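Local coordinates for protein ethyl acetate hydrolase (Pseudomonas veronii, PDB 5EFZ) that hydrolyses ethyl acetate to ethanol and acetate as an alpha/beta-hydrolase esterase, taking part in the degradation of short-chain methyl ketones, at residues A[31-36]-A[127-132]; A[39-44]-A[103-108]; A[108-113]-A[117-122]; A[193-198]-A[265-270]; A[204-207]-A[211-214]. All coordinates share one frame; numbering follows the deposited sequence.

Interaction 1: A[31-36]-A[127-132]; sequences GPLPLE and DVSAQH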
# COMPACT_ATOMS: atom_id res chain seq x y z
N GLY A 31 5.15 33.90 20.52
CA GLY A 31 6.26 34.77 20.17
C GLY A 31 7.07 34.20 19.03
O GLY A 31 6.61 33.29 18.33
N PRO A 32 8.27 34.74 18.80
CA PRO A 32 9.09 34.29 17.65
C PRO A 32 9.50 32.83 17.77
O PRO A 32 9.77 32.34 18.87
CB PRO A 32 10.30 35.22 17.69
CG PRO A 32 10.33 35.76 19.09
CD PRO A 32 8.92 35.85 19.53
N LEU A 33 9.53 32.12 16.64
CA LEU A 33 9.97 30.72 16.66
C LEU A 33 11.06 30.55 15.62
O LEU A 33 10.77 30.53 14.42
CB LEU A 33 8.80 29.77 16.38
CG LEU A 33 9.12 28.27 16.40
CD1 LEU A 33 9.62 27.88 17.79
CD2 LEU A 33 7.90 27.42 16.03
N PRO A 34 12.33 30.45 16.06
CA PRO A 34 13.39 30.13 15.11
C PRO A 34 13.28 28.66 14.71
O PRO A 34 13.26 27.79 15.58
CB PRO A 34 14.68 30.44 15.89
CG PRO A 34 14.29 30.29 17.31
CD PRO A 34 12.84 30.65 17.43
N LEU A 35 13.13 28.40 13.42
CA LEU A 35 12.86 27.04 12.97
C LEU A 35 14.14 26.30 12.74
O LEU A 35 15.15 26.91 12.42
CB LEU A 35 12.03 27.06 11.71
CG LEU A 35 10.65 27.65 11.86
CD1 LEU A 35 10.01 27.79 10.48
CD2 LEU A 35 9.78 26.77 12.78
N GLU A 36 14.11 24.98 12.92
CA GLU A 36 15.31 24.17 12.74
C GLU A 36 15.93 24.39 11.35
O GLU A 36 17.15 24.54 11.23
CB GLU A 36 15.01 22.68 12.95
CG GLU A 36 16.27 21.80 12.89
CD GLU A 36 16.04 20.36 13.34
OE1 GLU A 36 15.00 20.10 13.96
OE2 GLU A 36 16.89 19.49 13.05
N ASP A 127 7.48 21.91 16.26
CA ASP A 127 6.25 21.75 17.04
C ASP A 127 6.51 21.51 18.52
O ASP A 127 5.87 22.11 19.40
CB ASP A 127 5.42 20.59 16.49
CG ASP A 127 4.67 20.96 15.21
OD1 ASP A 127 3.75 21.81 15.29
OD2 ASP A 127 4.97 20.40 14.14
N VAL A 128 7.43 20.61 18.82
CA VAL A 128 7.68 20.24 20.22
C VAL A 128 8.28 21.41 20.99
O VAL A 128 7.91 21.68 22.14
CB VAL A 128 8.54 18.97 20.29
CG1 VAL A 128 8.99 18.64 21.76
CG2 VAL A 128 7.70 17.80 19.72
N SER A 129 9.19 22.13 20.34
CA SER A 129 9.76 23.32 20.98
C SER A 129 8.68 24.38 21.25
O SER A 129 8.62 24.96 22.35
CB SER A 129 10.90 23.90 20.14
OG SER A 129 11.39 25.10 20.73
N ALA A 130 7.82 24.62 20.25
CA ALA A 130 6.70 25.55 20.42
C ALA A 130 5.75 25.10 21.54
O ALA A 130 5.32 25.93 22.36
CB ALA A 130 5.93 25.71 19.09
N GLN A 131 5.40 23.83 21.55
CA GLN A 131 4.55 23.27 22.62
C GLN A 131 5.17 23.42 24.01
O GLN A 131 4.49 23.72 25.01
CB GLN A 131 4.25 21.80 22.35
CG GLN A 131 3.29 21.60 21.14
CD GLN A 131 3.39 20.21 20.54
OE1 GLN A 131 3.95 19.30 21.14
NE2 GLN A 131 2.86 20.05 19.31
N HIS A 132 6.46 23.16 24.09
CA HIS A 132 7.15 23.32 25.36
C HIS A 132 7.09 24.77 25.84
O HIS A 132 6.91 25.04 27.04
CB HIS A 132 8.59 22.84 25.24
CG HIS A 132 9.38 22.99 26.50
ND1 HIS A 132 10.21 24.07 26.73
CD2 HIS A 132 9.49 22.20 27.60
CE1 HIS A 132 10.78 23.95 27.92
NE2 HIS A 132 10.36 22.82 28.47
O HOH W 1 13.04 27.03 18.55
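Leu-33 is the residue through which segment 31-36 meets helix 124-139, and its partners on the helix are Ala-130 and Ser-129. It sits in strand 33-34, half of a small antiparallel pair with strand 40-41, and its side chain leaves the backbone toward the helix. With CG anti to the backbone N (chi1 -179°), the isobutyl group reaches out and presents its two methyls to different neighbours. CD2 packs on CB of Ala-130 at 4.0 Å, whereas CD1 lies 4.4 Å from OG of Ser-129, a loose approach. A small alanine suits this helix position because the strand's leucine can come close to the helix backbone; the two CA atoms are 7.2 Å apart. Ile-99 and Met-41 also touch Leu-33, which is buried. Next along the chain, Pro-34 contributes its carbonyl: a water donates to Pro-34 O over 3.1 Å and lies 3.3 Å from OG of Ser-129, a weak second bond. At Glu-36 the backbone is tied to the residue just before segment 127-132, its N bonding to OD1 of Asp-126. The direct contact is therefore apolar and small, with dispersion between methyl groups at its buried centre and a single water joining a strand carbonyl to a helix hydroxyl beside it.

Interaction 2: A[39-44]-A[103-108]; sequences RCMPEC and LSSSAS. With EDO (1,2-ethanediol), chain G.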
# COMPACT_ATOMS: atom_id res chain seq x y z
N ARG A 39 14.75 29.36 8.98
CA ARG A 39 13.92 30.55 8.95
C ARG A 39 13.34 30.87 10.33
O ARG A 39 13.19 29.98 11.17
CB ARG A 39 12.81 30.38 7.91
CG ARG A 39 13.37 30.28 6.49
CD ARG A 39 12.28 30.08 5.45
NE ARG A 39 11.50 31.29 5.23
CZ ARG A 39 10.38 31.32 4.51
NH1 ARG A 39 9.92 30.20 3.97
NH2 ARG A 39 9.73 32.46 4.36
N CYS A 40 13.04 32.14 10.57
CA CYS A 40 12.39 32.53 11.82
C CYS A 40 10.93 32.88 11.56
O CYS A 40 10.64 33.68 10.68
CB CYS A 40 13.11 33.73 12.45
SG CYS A 40 12.67 34.04 14.22
N MET A 41 10.00 32.29 12.31
CA MET A 41 8.62 32.79 12.32
C MET A 41 8.55 33.97 13.29
O MET A 41 8.82 33.80 14.48
CB MET A 41 7.64 31.71 12.73
CG MET A 41 7.81 30.40 11.99
SD MET A 41 6.55 29.22 12.59
CE MET A 41 5.04 30.07 12.17
N PRO A 42 8.19 35.17 12.81
CA PRO A 42 8.13 36.34 13.69
C PRO A 42 7.11 36.18 14.82
O PRO A 42 7.32 36.71 15.91
CB PRO A 42 7.70 37.47 12.76
CG PRO A 42 8.02 36.98 11.39
CD PRO A 42 7.85 35.50 11.42
N GLU A 43 6.00 35.50 14.55
CA GLU A 43 5.05 35.17 15.61
C GLU A 43 4.43 33.83 15.30
O GLU A 43 3.91 33.60 14.22
CB GLU A 43 3.97 36.25 15.78
CG GLU A 43 3.14 36.51 14.54
CD GLU A 43 1.76 37.07 14.86
OE1 GLU A 43 1.52 37.41 16.04
OE2 GLU A 43 0.92 37.18 13.93
N CYS A 44 4.51 32.93 16.26
CA CYS A 44 3.95 31.61 16.08
C CYS A 44 2.68 31.54 16.91
O CYS A 44 2.73 31.70 18.13
CB CYS A 44 4.95 30.53 16.49
SG CYS A 44 4.32 28.86 16.33
N LEU A 103 -5.06 25.73 11.55
CA LEU A 103 -5.56 26.41 12.75
C LEU A 103 -4.44 27.16 13.45
O LEU A 103 -4.54 28.37 13.68
CB LEU A 103 -6.22 25.41 13.71
CG LEU A 103 -7.48 24.71 13.16
CD1 LEU A 103 -8.12 23.90 14.25
CD2 LEU A 103 -8.46 25.72 12.56
N SER A 104 -3.36 26.46 13.78
CA SER A 104 -2.13 27.13 14.19
C SER A 104 -1.54 27.86 12.96
O SER A 104 -2.02 27.69 11.85
CB SER A 104 -1.12 26.11 14.75
OG SER A 104 -1.62 25.53 15.96
N SER A 105 -0.49 28.65 13.18
CA SER A 105 0.18 29.37 12.08
C SER A 105 0.50 28.42 10.95
O SER A 105 1.11 27.40 11.17
CB SER A 105 1.47 30.03 12.58
OG SER A 105 1.16 31.12 13.41
N SER A 106 0.08 28.78 9.74
CA SER A 106 0.16 27.90 8.59
C SER A 106 0.25 28.71 7.29
O SER A 106 0.06 29.92 7.28
CB SER A 106 -1.09 26.99 8.52
OG SER A 106 -1.31 26.29 9.74
N ALA A 107 0.56 28.02 6.20
CA ALA A 107 0.58 28.65 4.87
C ALA A 107 -0.74 29.39 4.60
O ALA A 107 -0.76 30.46 3.98
CB ALA A 107 0.82 27.57 3.76
N SER A 108 -1.84 28.83 5.10
CA SER A 108 -3.15 29.36 4.72
C SER A 108 -3.58 30.57 5.53
O SER A 108 -4.59 31.19 5.20
CB SER A 108 -4.22 28.28 4.86
OG SER A 108 -4.35 27.86 6.21
C1 EDO G . -7.93 30.01 11.15
O1 EDO G . -8.76 29.81 12.31
C2 EDO G . -6.67 30.77 11.53
O2 EDO G . -6.15 30.24 12.77
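Met-41 reaches Ser-105 by running out straight and then bending at its end: CG lies beside the backbone N (chi1 -49°), the middle of the chain is extended, and a turn at chi3 (61°) swings the terminal methyl onto the serine. This joins the small antiparallel pair of strands 33-34 and 40-41 to the long loop that follows strand 92-96 of the alpha/beta-hydrolase sheet. CE of Met-41 touches CB of Ser-105 at 3.6 Å, carbon on carbon, so a flexible thioether fills the buried place beside the serine. The hydroxyl of Ser-105 has different neighbours: its OG passes Glu-43 O at 3.8 Å, too far to bond, and is hydrogen-bonded instead to Leu-45 N, at the start of strand 45-51. A compact serine suits a position where the two backbones draw close, the CA atoms of Cys-44 and Ser-105 being 5.9 Å apart. Two neighbouring serines are hydrogen-bonded as well. OG of Ser-104 bonds to Ala-47 N and Asn-97 O, tying the loop to the main sheet. Within the loop, Ser-106 OG donates to Ser-104 O over 2.6 Å, and the hydroxyl stands above the plane of that carbonyl, 44° out of it.

Interaction 3: A[108-113]-A[117-122]; sequences SNTGGS and PGFANV. With EDO (1,2-ethanediol), chain L.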
# COMPACT_ATOMS: atom_id res chain seq x y z
N SER A 108 -1.84 28.83 5.10
CA SER A 108 -3.15 29.36 4.72
C SER A 108 -3.58 30.57 5.53
O SER A 108 -4.59 31.19 5.20
CB SER A 108 -4.22 28.28 4.86
OG SER A 108 -4.35 27.86 6.21
N ASN A 109 -2.84 30.95 6.57
CA ASN A 109 -3.29 32.05 7.41
C ASN A 109 -2.16 32.97 7.89
O ASN A 109 -2.37 33.77 8.80
CB ASN A 109 -4.06 31.48 8.63
CG ASN A 109 -3.20 30.57 9.50
OD1 ASN A 109 -1.98 30.74 9.56
ND2 ASN A 109 -3.84 29.61 10.21
N THR A 110 -0.98 32.86 7.28
CA THR A 110 0.15 33.70 7.69
C THR A 110 0.51 34.69 6.58
O THR A 110 0.38 34.37 5.39
CB THR A 110 1.38 32.84 8.08
OG1 THR A 110 1.00 31.88 9.08
CG2 THR A 110 2.50 33.72 8.63
N GLY A 111 0.93 35.90 6.95
CA GLY A 111 1.24 36.90 5.94
C GLY A 111 2.73 37.05 5.73
O GLY A 111 3.50 36.19 6.14
N GLY A 112 3.16 38.16 5.12
CA GLY A 112 4.58 38.40 4.93
C GLY A 112 5.20 37.35 4.02
O GLY A 112 4.54 36.82 3.11
N SER A 113 6.46 37.01 4.26
CA SER A 113 7.17 36.14 3.34
C SER A 113 6.78 34.66 3.55
O SER A 113 7.22 33.78 2.81
CB SER A 113 8.68 36.33 3.48
OG SER A 113 9.13 35.95 4.76
N PRO A 117 2.76 29.45 -0.72
CA PRO A 117 3.94 28.69 -1.16
C PRO A 117 5.19 29.14 -0.41
O PRO A 117 6.17 28.40 -0.37
CB PRO A 117 4.09 29.06 -2.66
CG PRO A 117 2.83 29.68 -3.04
CD PRO A 117 2.20 30.27 -1.82
N GLY A 118 5.16 30.35 0.14
CA GLY A 118 6.30 30.86 0.90
C GLY A 118 6.48 30.26 2.30
O GLY A 118 7.51 30.50 2.93
N PHE A 119 5.51 29.48 2.78
CA PHE A 119 5.57 28.98 4.17
C PHE A 119 6.80 28.11 4.38
O PHE A 119 7.23 27.39 3.47
CB PHE A 119 4.31 28.19 4.54
CG PHE A 119 4.09 28.09 6.05
CD1 PHE A 119 3.75 29.23 6.79
CD2 PHE A 119 4.24 26.87 6.72
CE1 PHE A 119 3.54 29.17 8.19
CE2 PHE A 119 4.01 26.78 8.13
CZ PHE A 119 3.67 27.94 8.86
N ALA A 120 7.38 28.19 5.56
CA ALA A 120 8.66 27.54 5.83
C ALA A 120 8.53 26.03 5.97
O ALA A 120 7.44 25.51 6.21
CB ALA A 120 9.30 28.13 7.10
N ASN A 121 9.65 25.33 5.81
CA ASN A 121 9.68 23.90 6.09
C ASN A 121 9.75 23.73 7.60
O ASN A 121 10.71 24.15 8.22
CB ASN A 121 10.89 23.25 5.40
CG ASN A 121 10.71 23.19 3.90
OD1 ASN A 121 9.60 23.03 3.41
ND2 ASN A 121 11.81 23.30 3.18
N VAL A 122 8.69 23.15 8.18
CA VAL A 122 8.60 22.98 9.62
C VAL A 122 8.87 21.50 9.99
O VAL A 122 8.40 20.59 9.30
CB VAL A 122 7.23 23.41 10.13
CG1 VAL A 122 7.11 23.24 11.65
CG2 VAL A 122 6.97 24.88 9.75
C1 EDO L . 3.59 25.54 1.78
O1 EDO L . 3.66 24.09 1.73
C2 EDO L . 4.95 26.25 1.63
O2 EDO L . 6.12 25.46 1.88
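Thr-110 and Phe-119 meet with their side chains crossing at about a right angle, the threonine hydroxyl approaching the ring obliquely. The touching atoms are OG1 of Thr-110 and CE1 of Phe-119, 3.8 Å apart. CG of Phe-119 stands anti to the backbone N (chi1 -159°), which carries the far part of the ring nearer the threonine even though the side chain starts off to one side. The hydroxyl itself is spent on Ser-106 O, to which it is hydrogen-bonded, so it meets the ring by packing. The buried phenyl ring is broad enough to touch Ala-107 and Thr-268 as well as Thr-110. A second approach involves backbone alone: Ser-113 O and Gly-118 O stand 3.3 Å apart, two acceptors that would repel each other, yet each receives a bond from the guanidinium of Arg-39, through NH2 and NH1 respectively. Gly-118 suits its place since a beta carbon here would run into Ser-113 O. Beside CB of Phe-119, an ethanediol, probably from the crystallisation liquor, donates a hydrogen bond from O2 to Phe-119 O over 2.7 Å. The arrangement is a loop with short 3-10 turns, folded back on itself, part of the long connection from strand 92-96 to helix 124-139 in this alpha/beta-hydrolase fold.

Interaction 4: A[193-198]-A[265-270]; sequences EAITTD and NLLTMA. With EDO (1,2-ethanediol), chain J.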
# COMPACT_ATOMS: atom_id res chain seq x y z
N GLU A 193 2.94 14.01 -4.53
CA GLU A 193 2.89 14.18 -5.98
C GLU A 193 1.46 14.11 -6.51
O GLU A 193 1.15 14.69 -7.55
CB GLU A 193 3.80 13.16 -6.66
CG GLU A 193 5.27 13.53 -6.41
CD GLU A 193 6.28 12.51 -6.89
OE1 GLU A 193 5.89 11.36 -7.23
OE2 GLU A 193 7.49 12.87 -6.90
N ALA A 194 0.58 13.40 -5.81
CA ALA A 194 -0.82 13.35 -6.23
C ALA A 194 -1.39 14.78 -6.30
O ALA A 194 -2.17 15.13 -7.19
CB ALA A 194 -1.63 12.51 -5.26
N ILE A 195 -0.97 15.60 -5.34
CA ILE A 195 -1.38 16.98 -5.30
C ILE A 195 -0.56 17.84 -6.26
O ILE A 195 -1.14 18.59 -7.04
CB ILE A 195 -1.24 17.54 -3.90
CG1 ILE A 195 -2.31 16.89 -3.01
CG2 ILE A 195 -1.39 19.06 -3.91
CD1 ILE A 195 -2.13 17.22 -1.53
N THR A 196 0.77 17.73 -6.21
CA THR A 196 1.59 18.72 -6.94
C THR A 196 1.56 18.50 -8.45
O THR A 196 1.82 19.45 -9.22
CB THR A 196 3.06 18.73 -6.48
OG1 THR A 196 3.67 17.48 -6.79
CG2 THR A 196 3.17 19.01 -4.96
N THR A 197 1.22 17.30 -8.89
CA THR A 197 1.12 17.09 -10.34
C THR A 197 -0.21 17.55 -10.98
O THR A 197 -0.37 17.51 -12.20
CB THR A 197 1.31 15.61 -10.71
OG1 THR A 197 0.32 14.83 -10.03
CG2 THR A 197 2.70 15.15 -10.29
N ASP A 198 -1.17 17.96 -10.15
CA ASP A 198 -2.39 18.57 -10.66
C ASP A 198 -2.02 19.94 -11.23
O ASP A 198 -1.50 20.78 -10.49
CB ASP A 198 -3.40 18.70 -9.50
CG ASP A 198 -4.77 19.19 -9.96
OD1 ASP A 198 -4.90 19.66 -11.10
OD2 ASP A 198 -5.71 19.12 -9.13
N ASN A 265 -1.26 23.56 3.08
CA ASN A 265 -1.17 23.00 4.45
C ASN A 265 -0.88 21.48 4.48
O ASN A 265 -0.08 20.98 5.31
CB ASN A 265 -2.46 23.27 5.23
CG ASN A 265 -2.67 24.73 5.54
OD1 ASN A 265 -1.76 25.57 5.41
ND2 ASN A 265 -3.91 25.06 5.93
N LEU A 266 -1.52 20.71 3.61
CA LEU A 266 -1.24 19.28 3.56
C LEU A 266 0.25 19.03 3.22
O LEU A 266 0.88 18.12 3.79
CB LEU A 266 -2.15 18.58 2.53
CG LEU A 266 -3.64 18.61 2.89
CD1 LEU A 266 -4.47 17.93 1.78
CD2 LEU A 266 -3.88 17.88 4.22
N LEU A 267 0.80 19.81 2.30
CA LEU A 267 2.21 19.62 1.91
C LEU A 267 3.15 19.99 3.07
O LEU A 267 4.19 19.35 3.27
CB LEU A 267 2.54 20.47 0.67
CG LEU A 267 1.79 20.09 -0.63
CD1 LEU A 267 2.32 20.95 -1.79
CD2 LEU A 267 1.92 18.63 -0.96
N THR A 268 2.78 21.00 3.86
CA THR A 268 3.58 21.34 5.04
C THR A 268 3.63 20.16 6.01
O THR A 268 4.69 19.81 6.53
CB THR A 268 3.03 22.59 5.77
OG1 THR A 268 3.03 23.70 4.86
CG2 THR A 268 3.87 22.99 6.98
N MET A 269 2.47 19.56 6.27
CA MET A 269 2.41 18.46 7.22
C MET A 269 3.08 17.23 6.64
O MET A 269 3.77 16.51 7.35
CB MET A 269 0.96 18.19 7.63
CG MET A 269 0.40 19.31 8.58
SD MET A 269 -1.36 19.02 8.98
CE MET A 269 -2.15 19.55 7.44
N ALA A 270 2.90 16.99 5.34
CA ALA A 270 3.56 15.88 4.68
C ALA A 270 5.10 15.99 4.72
O ALA A 270 5.79 14.98 4.98
CB ALA A 270 3.06 15.77 3.19
C1 EDO J . 1.66 22.18 -11.59
O1 EDO J . 0.98 21.05 -11.04
C2 EDO J . 1.83 23.26 -10.54
O2 EDO J . 3.13 23.11 -9.96
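Ile-195 and Thr-196, near the end of helix 182-196, pack on Leu-266 and Leu-267 of helix 263-274. Both helices belong to the helical insertion between strands 170-174 and 296-300 of the alpha/beta-hydrolase fold, where members of this superfamily commonly carry a cap. The apolar contacts come first. Ile-195 points at the opposite helix, and its CD1 is set between two leucines, 4.1 Å from CD1 of Leu-266 and 4.3 Å from CD2 of Leu-267. Its side chain crosses that of Leu-266 at about a right angle, and the two meet through their CD1 methyls. Thr-196 adds its methyl: OG1 stands between backbone N and carbonyl carbon (chi1 65°), which puts CG2 where it touches CD1 of Leu-267 at 3.8 Å. Branched side chains with methyl ends fill the space between helices whose nearest CA atoms, those of Ile-195 and Leu-267, are 8.5 Å apart. Polar contacts gather at the end of helix 182-196. Glu-193 OE1 makes a salt bridge with Lys-221 of the second subunit, and ethanediol O1 lies 2.6 Å from both Thr-196 O and Asp-198 O. Glu-193 O receives two bonds from Thr-197, one from its N and one from OG1 at 2.6 Å, the hydroxyl tilted 22° from the carbonyl plane.

Interaction 5: A[204-207]-A[211-214]; sequences GLYR and AVAA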
# COMPACT_ATOMS: atom_id res chain seq x y z
N GLY A 204 1.40 26.14 -5.91
CA GLY A 204 0.98 26.63 -4.61
C GLY A 204 0.18 27.91 -4.67
O GLY A 204 -0.31 28.41 -3.63
N LEU A 205 0.01 28.43 -5.89
CA LEU A 205 -0.70 29.69 -6.12
C LEU A 205 -2.13 29.49 -6.62
O LEU A 205 -2.68 30.39 -7.25
CB LEU A 205 0.06 30.55 -7.14
CG LEU A 205 1.51 30.89 -6.81
CD1 LEU A 205 2.15 31.47 -8.05
CD2 LEU A 205 1.56 31.91 -5.68
N TYR A 206 -2.71 28.33 -6.34
CA TYR A 206 -4.06 28.00 -6.79
C TYR A 206 -5.08 29.02 -6.30
O TYR A 206 -4.91 29.60 -5.21
CB TYR A 206 -4.44 26.60 -6.30
CG TYR A 206 -4.10 26.37 -4.84
CD1 TYR A 206 -4.99 26.74 -3.83
CD2 TYR A 206 -2.91 25.78 -4.48
CE1 TYR A 206 -4.69 26.52 -2.48
CE2 TYR A 206 -2.60 25.55 -3.14
CZ TYR A 206 -3.48 25.94 -2.16
OH TYR A 206 -3.18 25.69 -0.84
N ARG A 207 -6.14 29.23 -7.09
CA ARG A 207 -7.13 30.24 -6.75
C ARG A 207 -7.88 29.82 -5.49
O ARG A 207 -8.13 30.64 -4.62
CB ARG A 207 -8.11 30.48 -7.92
CG ARG A 207 -9.04 29.33 -8.26
CD ARG A 207 -10.21 29.78 -9.15
NE ARG A 207 -11.15 28.68 -9.32
CZ ARG A 207 -11.00 27.72 -10.23
NH1 ARG A 207 -9.95 27.75 -11.04
NH2 ARG A 207 -11.88 26.73 -10.32
N ALA A 211 -10.20 24.29 -6.59
CA ALA A 211 -9.61 24.23 -7.92
C ALA A 211 -8.72 23.00 -8.06
O ALA A 211 -8.53 22.48 -9.16
CB ALA A 211 -8.82 25.47 -8.21
N VAL A 212 -8.18 22.55 -6.93
CA VAL A 212 -7.24 21.44 -6.89
C VAL A 212 -7.96 20.13 -6.50
O VAL A 212 -7.35 19.22 -5.97
CB VAL A 212 -6.06 21.70 -5.87
CG1 VAL A 212 -4.89 20.77 -6.11
CG2 VAL A 212 -5.58 23.15 -5.98
N ALA A 213 -9.25 20.05 -6.80
CA ALA A 213 -10.04 18.88 -6.44
C ALA A 213 -9.49 17.56 -7.03
O ALA A 213 -9.56 16.52 -6.37
CB ALA A 213 -11.49 19.08 -6.85
N ALA A 214 -8.97 17.60 -8.26
CA ALA A 214 -8.45 16.36 -8.87
C ALA A 214 -7.28 15.81 -8.05
O ALA A 214 -7.24 14.62 -7.76
CB ALA A 214 -8.04 16.58 -10.31
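The two backbones come nearest at Arg-207 and Ala-211, with CA atoms 6.6 Å apart, where the loop after helix 182-196 doubles back just before helix 213-227. Two pairs of side chains make the contact. In the first, Tyr-206 meets Val-212, which holds the N-cap position of that helix. CG2 of Val-212 lies 3.6 Å from CB of Tyr-206 and 3.7 Å from its CG, so the methyl sits at the root of the aromatic side chain and approaches the ring obliquely. The two side chains cross at about a right angle. The distant end of the tyrosine is engaged by polar groups, its OH hydrogen-bonded to Asp-262 OD1 and Asn-264 N at the start of helix 263-274. A tyrosine therefore serves twice, with an apolar CB and ring base for the valine and a hydroxyl that ties the loop to another helix; Pro-263 touches both Tyr-206 and Val-212.

In the second pair, Arg-207 lays its guanidinium over Ala-211. CG stands between the backbone N and the carbonyl carbon (chi1 67°), and the chain then runs extended to NE before turning, which brings the flat group across the alanine with CB 3.7 Å from its plane and over its centre. Alanine is small enough for this close, flat approach. The face is thus used for packing, while the N-H groups around the rim can bond outward, as NH1 does to a glycerol probably from the crystallisation liquor. Since Arg-207 also touches a crystal neighbour, its pose may partly reflect the lattice. Across the contact the attraction is van der Waals, and the polar ends of both side chains are satisfied by other partners.

Overall arrangement
The first three contacts form a continuous patch. Interactions 1 and 2, with centres 10 Å apart, share the strand pair: Leu-33 N bonds to Met-41 O over 2.8 Å. Interactions 2 and 3 have centres 6 Å apart, share Ser-108, and are bridged by Arg-39. The same loop meets the helical insertion where Ser-108 OG bonds to Asn-265 ND2 of interaction 4 over 2.8 Å, and Pro-117 packs on Gly-204 and Leu-205 of interaction 5. Interactions 4 and 5 join through Asp-198, which touches Val-212 and Ala-214. All five lie away from the probable catalytic residues Ser-151, Asp-305 and His-334; interaction 4 also borders the second subunit.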